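Local coordinates for putative acyl-CoA dehydrogenase (Burkholderia xenovorans, PDB 5JSC), which binds flavin-adenine dinucleotide and is a putative member of the acyl-CoA dehydrogenase family of flavoproteins, with four chains in its assembly, at residues 107-111 with 178-182; 268-272 with 374-378; 115-119 with 186-190. All coordinates share one frame; numbering follows the deposited sequence.

Contact 1. Residues 107-111 with 178-182; sequences FALAM and ISNGG. With FAD (flavin-adenine dinucleotide), chain M.
M111 reaches from helix 103-122 to S179 and N180, and its chain can be followed atom by atom. CB lies 3.3 Å from ND2 of N180. CG passes over one face of the F107 ring, offset toward the rim. There the chain folds back at chi2 (-49°) and again at chi3, bringing SD to 3.6 Å from CB of S179, with CE 3.8 Å from the same carbon and near O4 of the flavin. The unbranched, flexible methionine follows this bent path, placing its polarisable sulfur against S179.

F107, one turn earlier, brings the far end of its ring to S179, its CZ 3.4 Å from CB. OD1 of N180 comes to the ring edge, 3.4 Å from CE1, with the amide almost perpendicular to the ring (85°). The contact joins a helix of the N-terminal all-helical domain to the end of a strand in the middle beta domain, the junction beside which acyl-CoA dehydrogenases hold their flavin.

S179 suits this place because it is small and offers two donors. Its OG hydrogen-bonds to N5 of FAD at 2.9 Å, and its backbone N bonds to O4 at 2.9 Å with an N-H...O angle of 156°. N180 occupies the third position of a type II turn from I178 to G181, whose positive phi asparagine tolerates well. Its buried ND2 donates to the carbonyl of A142 and to a water 2.9 Å away, which in turn donates to O of A108.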
loop_
_atom_site.group_PDB
_atom_site.type_symbol
_atom_site.label_atom_id
_atom_site.label_comp_id
_atom_site.label_asym_id
_atom_site.label_seq_id
_atom_site.Cartn_x
_atom_site.Cartn_y
_atom_site.Cartn_z
ATOM N N PHE C 107 27.972 10.593 3.171
ATOM C CA PHE C 107 28.736 9.356 3.312
ATOM C C PHE C 107 30.048 9.598 4.050
ATOM O O PHE C 107 30.423 8.830 4.946
ATOM C CB PHE C 107 28.992 8.782 1.912
ATOM C CG PHE C 107 29.698 7.459 1.894
ATOM C CD1 PHE C 107 31.080 7.398 1.833
ATOM C CD2 PHE C 107 28.974 6.275 1.877
ATOM C CE1 PHE C 107 31.733 6.180 1.794
ATOM C CE2 PHE C 107 29.625 5.045 1.830
ATOM C CZ PHE C 107 31.008 5.010 1.787
ATOM N N ALA C 108 30.753 10.671 3.693
ATOM C CA ALA C 108 32.040 10.961 4.312
ATOM C C ALA C 108 31.888 11.192 5.810
ATOM O O ALA C 108 32.644 10.638 6.615
ATOM C CB ALA C 108 32.673 12.174 3.637
ATOM N N LEU C 109 30.917 12.017 6.209
ATOM C CA LEU C 109 30.742 12.259 7.638
ATOM C C LEU C 109 30.266 11.000 8.348
ATOM O O LEU C 109 30.758 10.663 9.435
ATOM C CB LEU C 109 29.767 13.409 7.869
ATOM C CG LEU C 109 29.617 13.792 9.354
ATOM C CD1 LEU C 109 29.662 15.314 9.584
ATOM C CD2 LEU C 109 28.330 13.230 9.931
ATOM N N ALA C 110 29.317 10.288 7.740
ATOM C CA ALA C 110 28.755 9.090 8.354
ATOM C C ALA C 110 29.840 8.086 8.710
ATOM O O ALA C 110 29.826 7.500 9.801
ATOM C CB ALA C 110 27.741 8.453 7.405
ATOM N N MET C 111 30.775 7.849 7.790
ATOM C CA MET C 111 31.758 6.802 8.026
ATOM C C MET C 111 32.802 7.196 9.058
ATOM O O MET C 111 33.379 6.311 9.695
ATOM C CB MET C 111 32.444 6.402 6.722
ATOM C CG MET C 111 31.515 5.652 5.780
ATOM S SD MET C 111 30.632 4.290 6.575
ATOM C CE MET C 111 31.988 3.382 7.341
ATOM N N ILE C 178 32.601 -2.983 2.011
ATOM C CA ILE C 178 33.176 -2.180 3.087
ATOM C C ILE C 178 33.291 -0.733 2.615
ATOM O O ILE C 178 34.077 -0.423 1.715
ATOM C CB ILE C 178 34.532 -2.730 3.544
ATOM C CG1 ILE C 178 34.369 -4.171 4.043
ATOM C CG2 ILE C 178 35.119 -1.835 4.641
ATOM C CD1 ILE C 178 33.208 -4.352 5.009
ATOM N N SER C 179 32.503 0.153 3.235
ATOM C CA SER C 179 32.565 1.576 2.936
ATOM C C SER C 179 33.941 2.142 3.260
ATOM O O SER C 179 34.531 1.820 4.295
ATOM C CB SER C 179 31.496 2.317 3.737
ATOM O OG SER C 179 30.203 1.952 3.294
ATOM N N ASN C 180 34.435 3.025 2.387
ATOM C CA ASN C 180 35.801 3.544 2.415
ATOM C C ASN C 180 36.841 2.456 2.179
ATOM O O ASN C 180 38.043 2.698 2.361
ATOM C CB ASN C 180 36.120 4.291 3.728
ATOM C CG ASN C 180 35.401 5.622 3.827
ATOM O OD1 ASN C 180 34.977 6.189 2.814
ATOM N ND2 ASN C 180 35.265 6.135 5.044
ATOM N N GLY C 181 36.419 1.256 1.778
ATOM C CA GLY C 181 37.380 0.215 1.479
ATOM C C GLY C 181 38.348 0.667 0.406
ATOM O O GLY C 181 37.935 1.211 -0.622
ATOM N N GLY C 182 39.642 0.464 0.640
ATOM C CA GLY C 182 40.660 0.907 -0.276
ATOM C C GLY C 182 41.236 2.275 0.020
ATOM O O GLY C 182 42.329 2.584 -0.465
HETATM P PA FAD M . 21.679 -11.008 2.975
HETATM O O1A FAD M . 22.159 -11.145 4.371
HETATM O O2A FAD M . 21.906 -12.196 2.038
HETATM O O5B FAD M . 20.133 -10.645 3.025
HETATM C C5B FAD M . 19.384 -10.562 1.797
HETATM C C4B FAD M . 18.023 -10.039 2.175
HETATM O O4B FAD M . 17.368 -11.007 3.015
HETATM C C3B FAD M . 18.024 -8.782 3.034
HETATM O O3B FAD M . 18.255 -7.588 2.282
HETATM C C2B FAD M . 16.637 -8.842 3.678
HETATM O O2B FAD M . 15.659 -8.308 2.785
HETATM C C1B FAD M . 16.417 -10.357 3.835
HETATM N N9A FAD M . 16.568 -10.876 5.189
HETATM C C8A FAD M . 17.679 -10.805 5.988
HETATM N N7A FAD M . 17.560 -11.440 7.127
HETATM C C5A FAD M . 16.275 -11.966 7.079
HETATM C C6A FAD M . 15.542 -12.760 7.980
HETATM N N6A FAD M . 16.008 -13.161 9.167
HETATM N N1A FAD M . 14.289 -13.124 7.624
HETATM C C2A FAD M . 13.809 -12.703 6.446
HETATM N N3A FAD M . 14.409 -11.952 5.516
HETATM C C4A FAD M . 15.651 -11.619 5.894
HETATM N N1 FAD M . 28.825 -3.670 5.559
HETATM C C2 FAD M . 29.865 -3.435 6.418
HETATM O O2 FAD M . 30.278 -4.304 7.206
HETATM N N3 FAD M . 30.485 -2.213 6.410
HETATM C C4 FAD M . 30.159 -1.147 5.595
HETATM O O4 FAD M . 30.837 -0.124 5.606
HETATM C C4X FAD M . 29.050 -1.386 4.717
HETATM N N5 FAD M . 28.724 -0.450 3.871
HETATM C C5X FAD M . 27.792 -0.754 2.890
HETATM C C6 FAD M . 27.550 0.181 1.885
HETATM C C7 FAD M . 26.705 -0.111 0.821
HETATM C C7M FAD M . 26.508 0.911 -0.268
HETATM C C8 FAD M . 26.064 -1.365 0.772
HETATM C C8M FAD M . 25.142 -1.725 -0.368
HETATM C C9 FAD M . 26.289 -2.291 1.785
HETATM C C9A FAD M . 27.152 -2.001 2.837
HETATM N N10 FAD M . 27.478 -2.956 3.824
HETATM C C10 FAD M . 28.447 -2.689 4.759
HETATM C "C1'" FAD M . 26.882 -4.297 3.743
HETATM C "C2'" FAD M . 25.449 -4.354 4.262
HETATM O "O2'" FAD M . 25.414 -4.194 5.679
HETATM C "C3'" FAD M . 24.833 -5.702 3.886
HETATM O "O3'" FAD M . 24.689 -5.678 2.474
HETATM C "C4'" FAD M . 23.479 -5.970 4.541
HETATM O "O4'" FAD M . 23.675 -6.227 5.933
HETATM C "C5'" FAD M . 22.758 -7.132 3.890
HETATM O "O5'" FAD M . 23.628 -8.281 3.947
HETATM P P FAD M . 23.790 -9.126 2.569
HETATM O O1P FAD M . 24.135 -8.231 1.429
HETATM O O2P FAD M . 24.744 -10.256 2.808
HETATM O O3P FAD M . 22.336 -9.725 2.304
HETATM O O HOH W 1 34.807 8.867 5.993
#

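Contact 2. Residues 268-272 with 374-378; sequences ASLGF and EIRAL
F272 lies with one face under the aliphatic part of E374: CG of the glutamate sits 3.7 Å from the ring centroid and 29° off the normal, a CH-pi contact whose nearest atom pair is CG to CZ at 3.3 Å. With CG anti to the backbone N and the chain then bent at chi2 (79°), the carboxylate ends only 13° from parallel to the ring. A glutamate serves both needs here, since its methylene covers the phenylalanine while OE2 is hydrogen-bonded to NE2 of H226.

The ring edge is taken by L378, whose CD2 lies 3.9 Å from CE2 of F272, the two side chains crossing at about a right angle. The same methyl reaches CB of A268 at 4.1 Å and OG of S269 at 3.4 Å. S269 is compact enough to lie close to this apolar group, and its hydroxyl is hydrogen-bonded to the carbonyl of V265, one turn back in its own helix. I375 brings CD1 against both, 4.1 Å from CA of S269 and 4.2 Å from CD2 of F272.

R376 and A377 face other partners: R376 forms a salt bridge with D351 of the second subunit, and A377 touches FAD. Through F272, I375 and L378, helix 367-376 and the residues just after it pack against the long helix 250-286, within the helical C-terminal domain of the acyl-CoA dehydrogenase fold.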
loop_
_atom_site.group_PDB
_atom_site.type_symbol
_atom_site.label_atom_id
_atom_site.label_comp_id
_atom_site.label_asym_id
_atom_site.label_seq_id
_atom_site.Cartn_x
_atom_site.Cartn_y
_atom_site.Cartn_z
ATOM N N ALA C 268 19.848 10.523 7.346
ATOM C CA ALA C 268 20.282 10.721 5.963
ATOM C C ALA C 268 19.136 10.469 4.993
ATOM O O ALA C 268 18.935 11.242 4.047
ATOM C CB ALA C 268 21.471 9.818 5.629
ATOM N N SER C 269 18.369 9.399 5.220
ATOM C CA SER C 269 17.198 9.116 4.391
ATOM C C SER C 269 16.255 10.308 4.367
ATOM O O SER C 269 15.756 10.713 3.308
ATOM C CB SER C 269 16.453 7.894 4.936
ATOM O OG SER C 269 17.265 6.738 4.947
ATOM N N LEU C 270 16.002 10.871 5.544
ATOM C CA LEU C 270 15.139 12.035 5.675
ATOM C C LEU C 270 15.679 13.219 4.883
ATOM O O LEU C 270 14.912 13.931 4.226
ATOM C CB LEU C 270 15.012 12.376 7.162
ATOM C CG LEU C 270 14.378 13.702 7.561
ATOM C CD1 LEU C 270 12.932 13.758 7.085
ATOM C CD2 LEU C 270 14.451 13.860 9.088
ATOM N N GLY C 271 16.993 13.456 4.950
ATOM C CA GLY C 271 17.581 14.542 4.172
ATOM C C GLY C 271 17.405 14.356 2.674
ATOM O O GLY C 271 17.048 15.295 1.955
ATOM N N PHE C 272 17.666 13.140 2.178
ATOM C CA PHE C 272 17.396 12.851 0.772
ATOM C C PHE C 272 15.928 13.113 0.436
ATOM O O PHE C 272 15.617 13.707 -0.606
ATOM C CB PHE C 272 17.767 11.401 0.448
ATOM C CG PHE C 272 19.252 11.115 0.485
ATOM C CD1 PHE C 272 20.167 11.965 -0.140
ATOM C CD2 PHE C 272 19.733 9.981 1.138
ATOM C CE1 PHE C 272 21.525 11.692 -0.110
ATOM C CE2 PHE C 272 21.096 9.703 1.170
ATOM C CZ PHE C 272 21.995 10.563 0.552
ATOM N N GLU C 374 20.492 7.098 -5.185
ATOM C CA GLU C 374 21.147 7.215 -3.886
ATOM C C GLU C 374 20.377 6.489 -2.788
ATOM O O GLU C 374 20.981 5.895 -1.886
ATOM C CB GLU C 374 21.296 8.693 -3.531
ATOM C CG GLU C 374 22.162 8.938 -2.322
ATOM C CD GLU C 374 23.635 8.849 -2.661
ATOM O OE1 GLU C 374 24.095 9.625 -3.528
ATOM O OE2 GLU C 374 24.328 7.994 -2.078
ATOM N N ILE C 375 19.043 6.543 -2.820
ATOM C CA ILE C 375 18.296 6.070 -1.658
ATOM C C ILE C 375 18.293 4.551 -1.550
ATOM O O ILE C 375 18.142 4.019 -0.444
ATOM C CB ILE C 375 16.854 6.621 -1.689
ATOM C CG1 ILE C 375 16.134 6.373 -0.353
ATOM C CG2 ILE C 375 16.056 6.044 -2.869
ATOM C CD1 ILE C 375 16.812 7.037 0.848
ATOM N N ARG C 376 18.481 3.832 -2.662
ATOM C CA ARG C 376 18.127 2.414 -2.664
ATOM C C ARG C 376 18.957 1.623 -1.659
ATOM O O ARG C 376 18.425 0.743 -0.967
ATOM C CB ARG C 376 18.274 1.832 -4.073
ATOM C CG ARG C 376 17.686 0.426 -4.224
ATOM C CD ARG C 376 16.229 0.408 -3.795
ATOM N NE ARG C 376 15.600 -0.913 -3.728
ATOM C CZ ARG C 376 15.692 -1.720 -2.670
ATOM N NH1 ARG C 376 16.455 -1.367 -1.637
ATOM N NH2 ARG C 376 15.053 -2.889 -2.641
ATOM N N ALA C 377 20.249 1.954 -1.524
ATOM C CA ALA C 377 21.105 1.202 -0.609
ATOM C C ALA C 377 20.767 1.440 0.857
ATOM O O ALA C 377 21.101 0.593 1.690
ATOM C CB ALA C 377 22.579 1.548 -0.835
ATOM N N LEU C 378 20.122 2.561 1.200
ATOM C CA LEU C 378 19.889 2.842 2.616
ATOM C C LEU C 378 18.837 1.921 3.214
ATOM O O LEU C 378 18.729 1.842 4.441
ATOM C CB LEU C 378 19.488 4.305 2.827
ATOM C CG LEU C 378 20.661 5.304 2.846
ATOM C CD1 LEU C 378 21.331 5.462 1.480
ATOM C CD2 LEU C 378 20.241 6.662 3.388
#

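Contact 3. Residues 115-119 with 186-190; sequences GSGAI and FYVVF
The axes of helix 115-119 and strand 186-190 approach to 8.0 Å and make an angle of 65°, with G115 and V188 the nearest residues by CA. This is helix-on-sheet packing between the N-terminal helical domain and the middle beta domain of the acyl-CoA dehydrogenase fold. The helix is kinked here: I119 N bonds to O of S116, three residues back, instead of to O of G115.

That G115 carbonyl points to the strand. Its O lies 3.3 Å from CG2 of V188, and it stands at the edge of the F186 ring, near its plane, 3.6 Å from CE1. At G115 the contact is thus made by the backbone carbonyl itself.

F186 and V188 both direct their side chains at the helix, as alternate residues of a strand can. With CG between the backbone N and the carbonyl carbon (chi1 66°), the F186 ring swings toward I119, where CE1 meets CD1 at 3.7 Å. The beta-branched valine, well suited to a strand, splits its methyls: CG2 faces CG1 of I119 at 4.1 Å, while CG1 meets the small A118. The methyl CB of A118 lies 3.9 Å from CG1 of V188 and 4.5 Å from CZ of F190.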
loop_
_atom_site.group_PDB
_atom_site.type_symbol
_atom_site.label_atom_id
_atom_site.label_comp_id
_atom_site.label_asym_id
_atom_site.label_seq_id
_atom_site.Cartn_x
_atom_site.Cartn_y
_atom_site.Cartn_z
ATOM N N GLY C 115 32.703 4.190 11.474
ATOM C CA GLY C 115 34.005 3.547 11.466
ATOM C C GLY C 115 34.796 3.718 12.742
ATOM O O GLY C 115 35.677 2.897 13.022
ATOM N N SER C 116 34.530 4.772 13.516
ATOM C CA SER C 116 35.231 4.959 14.778
ATOM C C SER C 116 34.383 4.636 15.997
ATOM O O SER C 116 34.917 4.627 17.109
ATOM C CB SER C 116 35.748 6.401 14.904
ATOM O OG SER C 116 34.677 7.331 15.040
ATOM N N GLY C 117 33.084 4.378 15.825
ATOM C CA GLY C 117 32.207 4.253 16.978
ATOM C C GLY C 117 32.606 3.135 17.923
ATOM O O GLY C 117 32.472 3.264 19.142
ATOM N N ALA C 118 33.086 2.011 17.376
ATOM C CA ALA C 118 33.486 0.915 18.250
ATOM C C ALA C 118 34.685 1.306 19.106
ATOM O O ALA C 118 34.857 0.767 20.206
ATOM C CB ALA C 118 33.783 -0.342 17.427
ATOM N N ILE C 119 35.502 2.252 18.631
ATOM C CA ILE C 119 36.632 2.736 19.421
ATOM C C ILE C 119 36.147 3.695 20.501
ATOM O O ILE C 119 36.598 3.636 21.651
ATOM C CB ILE C 119 37.690 3.388 18.506
ATOM C CG1 ILE C 119 38.145 2.405 17.418
ATOM C CG2 ILE C 119 38.897 3.884 19.310
ATOM C CD1 ILE C 119 39.091 3.014 16.389
ATOM N N PHE C 186 42.302 2.882 8.649
ATOM C CA PHE C 186 42.169 1.721 9.514
ATOM C C PHE C 186 40.766 1.173 9.337
ATOM O O PHE C 186 39.853 1.875 8.881
ATOM C CB PHE C 186 42.433 2.068 10.989
ATOM C CG PHE C 186 41.411 2.997 11.578
ATOM C CD1 PHE C 186 40.232 2.499 12.138
ATOM C CD2 PHE C 186 41.604 4.377 11.551
ATOM C CE1 PHE C 186 39.272 3.362 12.662
ATOM C CE2 PHE C 186 40.663 5.233 12.079
ATOM C CZ PHE C 186 39.491 4.729 12.636
ATOM N N TYR C 187 40.611 -0.089 9.726
ATOM C CA TYR C 187 39.350 -0.814 9.682
ATOM C C TYR C 187 39.088 -1.385 11.060
ATOM O O TYR C 187 39.970 -2.026 11.629
ATOM C CB TYR C 187 39.406 -1.960 8.657
ATOM C CG TYR C 187 39.689 -1.492 7.258
ATOM C CD1 TYR C 187 40.997 -1.336 6.804
ATOM C CD2 TYR C 187 38.651 -1.203 6.385
ATOM C CE1 TYR C 187 41.252 -0.893 5.520
ATOM C CE2 TYR C 187 38.895 -0.766 5.101
ATOM C CZ TYR C 187 40.191 -0.610 4.672
ATOM O OH TYR C 187 40.420 -0.159 3.387
ATOM N N VAL C 188 37.895 -1.156 11.601
ATOM C CA VAL C 188 37.442 -1.934 12.752
ATOM C C VAL C 188 36.891 -3.246 12.200
ATOM O O VAL C 188 35.865 -3.261 11.515
ATOM C CB VAL C 188 36.392 -1.189 13.582
ATOM C CG1 VAL C 188 35.858 -2.094 14.680
ATOM C CG2 VAL C 188 36.998 0.059 14.200
ATOM N N VAL C 189 37.581 -4.351 12.481
ATOM C CA VAL C 189 37.295 -5.652 11.874
ATOM C C VAL C 189 36.742 -6.578 12.945
ATOM O O VAL C 189 37.338 -6.716 14.023
ATOM C CB VAL C 189 38.553 -6.268 11.235
ATOM C CG1 VAL C 189 38.230 -7.626 10.596
ATOM C CG2 VAL C 189 39.163 -5.323 10.207
ATOM N N PHE C 190 35.632 -7.247 12.637
ATOM C CA PHE C 190 35.052 -8.239 13.533
ATOM C C PHE C 190 35.372 -9.618 12.987
ATOM O O PHE C 190 35.195 -9.872 11.791
ATOM C CB PHE C 190 33.543 -8.024 13.685
ATOM C CG PHE C 190 33.211 -6.675 14.248
ATOM C CD1 PHE C 190 33.135 -5.564 13.416
ATOM C CD2 PHE C 190 33.046 -6.505 15.615
ATOM C CE1 PHE C 190 32.871 -4.303 13.932
ATOM C CE2 PHE C 190 32.775 -5.248 16.139
ATOM C CZ PHE C 190 32.691 -4.143 15.296
#

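In the fold
From the N terminus, helix 103-122 supplies first 107-111 and then 115-119, two successive sites on one helix. After one more helix, 125-136, the chain enters the beta domain, where 178-182 closes contact 1 and, a few residues later, 186-190 closes contact 3. Because the segments alternate, these two closures cross, and together they fasten one helix to two consecutive strands. They also touch: G182 N and Y187 OH are 2.9 Å apart, a probable hydrogen bond. Contact 2 opens afterwards, at 268-272, and closes about a hundred residues on at 374-378, within the C-terminal helices. Its centre is about 15 Å from that of contact 1, and H226, stacked on F107 and hydrogen-bonded to E374, bridges the two.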